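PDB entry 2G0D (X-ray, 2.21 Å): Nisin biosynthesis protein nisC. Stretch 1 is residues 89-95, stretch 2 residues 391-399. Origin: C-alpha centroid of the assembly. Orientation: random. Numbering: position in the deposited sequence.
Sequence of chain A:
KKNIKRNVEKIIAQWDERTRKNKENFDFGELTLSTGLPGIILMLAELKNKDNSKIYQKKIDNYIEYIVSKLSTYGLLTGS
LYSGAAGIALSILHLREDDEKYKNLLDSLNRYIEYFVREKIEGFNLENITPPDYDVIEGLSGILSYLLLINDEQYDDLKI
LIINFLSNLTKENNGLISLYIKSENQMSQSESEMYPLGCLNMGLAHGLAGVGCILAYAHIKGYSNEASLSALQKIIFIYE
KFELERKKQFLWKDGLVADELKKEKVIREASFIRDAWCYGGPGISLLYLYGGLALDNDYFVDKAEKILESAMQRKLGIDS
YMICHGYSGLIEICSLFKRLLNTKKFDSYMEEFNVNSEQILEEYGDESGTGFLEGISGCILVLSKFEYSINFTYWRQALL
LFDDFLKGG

Stretch 1 89-95: ALSILHL
Stretch 2 (391-399) NFTYWRQAL

Residues 89-95 and 391-399 of NisC, nearly 300 positions apart in the chain, meet in a small, largely apolar contact that contains no direct hydrogen bond and is joined in polar terms by one bridging water. The two segments together bury 362 Å².

Stretch 1 enters as helix, with phi/psi near -60/-45 at Ala89 and -55/-42 at Leu90. Ile92 departs to -118/1, and Leu93 and His94 return to -51/-42 and -62/-14. Its short-range backbone bonds run from Ile92 N to Ala89 O (3.2 Å), weakly from Leu93 N to Leu90 O (3.3 Å), and from Leu95 N to Ile92 O (2.9 Å). Stretch 2 is irregular through Tyr394, with Thr393 extended at -123/175, and then winds into a 3-10 segment over 395-399. Gln397 N bonds to Tyr394 O at 3.0 Å, Ala398 N to Trp395 O at 3.1 Å and Leu399 N to Arg396 O at 3.0 Å. Before this turn, Trp395 N donates to Thr393 OG1 (3.2 Å, 158°), a bond that ties the p rotamer of Thr393 back to the start of the 3-10 segment. The register is set by two CA pairs, Leu90 CA to Tyr394 CA at 6.6 Å and His94 CA to Thr393 CA at 5.5 Å, so the chains run in opposite senses.

Leu90 (t, p) leaves its backbone sideways, yet its methyls reach the turn of stretch 2. Leu90 CD1 lies 3.7 Å from Tyr394 CB and 3.8 Å from Gln397 CB, while Leu90 CD2 packs 3.8 Å from Ala398 CB. Leu93 (t, p) and Tyr394 (chi1 m, chi2 -92°) point toward each other's stretch. Leu93 CD2 sits over one face of the phenol ring, 4.2 Å from the centroid of the Tyr394 ring and 26° off its normal, in a CH-pi contact.

His94 (chi1 p, chi2 -74°) makes the corresponding contact with the roles exchanged: its imidazole receives a methyl from stretch 2. Thr393 CG2 stands 4.0 Å from the centroid of the His94 ring and 16° off the normal. His94 CB also closes to 3.2 Å from Phe392 O, a tight approach to a carbonyl, whereas the Phe392 ring (chi1 m) leads away.

The water sits between the backbones, donating to Leu90 O (2.7 Å from the water O) and accepting from Tyr394 N (2.9 Å from the water O). It also hydrogen-bonds to His94 ND1, 2.9 Å from the water O, thereby linking the imidazole to both main chains.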

# COMPACT_ATOMS: atom_id res chain seq x y z
N ALA A 89 12.64 5.44 4.60
CA ALA A 89 12.47 5.46 6.06
C ALA A 89 11.75 4.22 6.58
O ALA A 89 12.16 3.66 7.60
CB ALA A 89 11.79 6.74 6.53
N LEU A 90 10.65 3.82 5.93
CA LEU A 90 9.97 2.59 6.34
C LEU A 90 10.91 1.39 6.35
O LEU A 90 10.87 0.56 7.29
CB LEU A 90 8.76 2.27 5.42
CG LEU A 90 7.88 1.08 5.85
CD1 LEU A 90 7.11 1.42 7.10
CD2 LEU A 90 6.94 0.69 4.73
N SER A 91 11.77 1.30 5.31
CA SER A 91 12.64 0.13 5.16
C SER A 91 13.68 -0.04 6.30
O SER A 91 14.17 -1.16 6.56
CB SER A 91 13.31 0.12 3.78
OG SER A 91 14.36 1.08 3.67
N ILE A 92 13.98 1.06 7.02
CA ILE A 92 14.94 1.01 8.13
C ILE A 92 14.35 1.37 9.50
O ILE A 92 15.05 1.40 10.51
CB ILE A 92 16.21 1.89 7.86
CG1 ILE A 92 15.83 3.39 7.88
CG2 ILE A 92 16.87 1.51 6.53
CD1 ILE A 92 17.02 4.32 7.65
N LEU A 93 13.07 1.67 9.54
CA LEU A 93 12.42 2.16 10.77
C LEU A 93 12.69 1.27 12.01
O LEU A 93 12.97 1.79 13.09
CB LEU A 93 10.91 2.37 10.55
CG LEU A 93 10.14 2.92 11.76
CD1 LEU A 93 10.69 4.28 12.20
CD2 LEU A 93 8.68 3.03 11.45
N HIS A 94 12.63 -0.05 11.84
CA HIS A 94 12.88 -1.03 12.94
C HIS A 94 14.29 -0.97 13.54
O HIS A 94 14.53 -1.50 14.62
CB HIS A 94 12.65 -2.44 12.44
CG HIS A 94 13.59 -2.83 11.36
ND1 HIS A 94 13.46 -2.35 10.07
CD2 HIS A 94 14.69 -3.62 11.36
CE1 HIS A 94 14.44 -2.84 9.33
NE2 HIS A 94 15.20 -3.61 10.09
N LEU A 95 15.20 -0.28 12.86
CA LEU A 95 16.58 -0.15 13.30
C LEU A 95 16.85 1.13 14.10
O LEU A 95 17.95 1.32 14.60
CB LEU A 95 17.49 -0.21 12.09
CG LEU A 95 17.60 -1.55 11.33
CD1 LEU A 95 18.30 -1.37 9.99
CD2 LEU A 95 18.33 -2.59 12.17
N ASN A 391 7.09 -10.29 12.77
CA ASN A 391 7.60 -9.29 11.82
C ASN A 391 8.64 -8.45 12.49
O ASN A 391 8.34 -7.73 13.46
CB ASN A 391 6.48 -8.38 11.28
CG ASN A 391 5.64 -9.06 10.22
OD1 ASN A 391 5.40 -8.48 9.17
ND2 ASN A 391 5.24 -10.31 10.47
N PHE A 392 9.86 -8.56 11.98
CA PHE A 392 10.96 -7.74 12.44
C PHE A 392 10.86 -6.29 11.89
O PHE A 392 11.43 -5.38 12.47
CB PHE A 392 12.28 -8.38 12.02
CG PHE A 392 12.51 -9.75 12.61
CD1 PHE A 392 12.87 -9.89 13.95
CD2 PHE A 392 12.34 -10.90 11.83
CE1 PHE A 392 13.07 -11.16 14.51
CE2 PHE A 392 12.54 -12.17 12.37
CZ PHE A 392 12.91 -12.31 13.71
N THR A 393 10.10 -6.10 10.80
CA THR A 393 10.06 -4.81 10.10
C THR A 393 8.63 -4.31 10.02
O THR A 393 7.70 -5.04 10.36
CB THR A 393 10.56 -4.93 8.63
OG1 THR A 393 9.62 -5.68 7.85
CG2 THR A 393 11.94 -5.62 8.54
N TYR A 394 8.46 -3.09 9.50
CA TYR A 394 7.13 -2.56 9.23
C TYR A 394 6.71 -2.66 7.78
O TYR A 394 5.92 -1.84 7.29
CB TYR A 394 7.00 -1.09 9.75
CG TYR A 394 7.22 -0.95 11.24
CD1 TYR A 394 6.15 -1.01 12.13
CD2 TYR A 394 8.50 -0.80 11.76
CE1 TYR A 394 6.35 -0.90 13.53
CE2 TYR A 394 8.73 -0.70 13.14
CZ TYR A 394 7.65 -0.75 14.01
OH TYR A 394 7.90 -0.61 15.37
N TRP A 395 7.21 -3.66 7.06
CA TRP A 395 6.93 -3.78 5.61
C TRP A 395 5.45 -3.73 5.25
O TRP A 395 5.08 -3.17 4.21
CB TRP A 395 7.56 -5.04 4.99
CG TRP A 395 6.92 -6.37 5.38
CD1 TRP A 395 7.11 -7.07 6.55
CD2 TRP A 395 6.05 -7.19 4.56
NE1 TRP A 395 6.41 -8.24 6.51
CE2 TRP A 395 5.75 -8.35 5.32
CE3 TRP A 395 5.50 -7.05 3.27
CZ2 TRP A 395 4.92 -9.37 4.83
CZ3 TRP A 395 4.68 -8.07 2.78
CH2 TRP A 395 4.39 -9.21 3.57
N ARG A 396 4.62 -4.34 6.09
CA ARG A 396 3.16 -4.41 5.86
C ARG A 396 2.44 -3.07 5.77
O ARG A 396 1.38 -2.97 5.13
CB ARG A 396 2.48 -5.28 6.95
CG ARG A 396 2.58 -6.76 6.68
CD ARG A 396 2.16 -7.64 7.91
NE ARG A 396 2.29 -9.07 7.58
CZ ARG A 396 2.31 -10.08 8.45
NH1 ARG A 396 2.45 -11.32 7.97
NH2 ARG A 396 2.22 -9.88 9.78
N GLN A 397 3.03 -2.06 6.43
CA GLN A 397 2.54 -0.68 6.39
C GLN A 397 2.41 -0.19 4.97
O GLN A 397 1.50 0.58 4.66
CB GLN A 397 3.49 0.25 7.16
CG GLN A 397 2.84 1.53 7.72
CD GLN A 397 1.89 1.25 8.92
OE1 GLN A 397 1.19 2.17 9.43
NE2 GLN A 397 1.86 0.02 9.37
N ALA A 398 3.33 -0.60 4.11
CA ALA A 398 3.36 -0.14 2.72
C ALA A 398 2.15 -0.64 1.92
O ALA A 398 1.83 -0.10 0.86
CB ALA A 398 4.65 -0.61 2.06
N LEU A 399 1.50 -1.69 2.42
CA LEU A 399 0.32 -2.30 1.80
C LEU A 399 -0.96 -1.95 2.52
O LEU A 399 -2.01 -2.48 2.20
CB LEU A 399 0.48 -3.83 1.76
CG LEU A 399 1.59 -4.42 0.87
CD1 LEU A 399 1.62 -5.96 0.95
CD2 LEU A 399 1.39 -3.99 -0.57
O HOH W 1 10.85 -1.58 8.96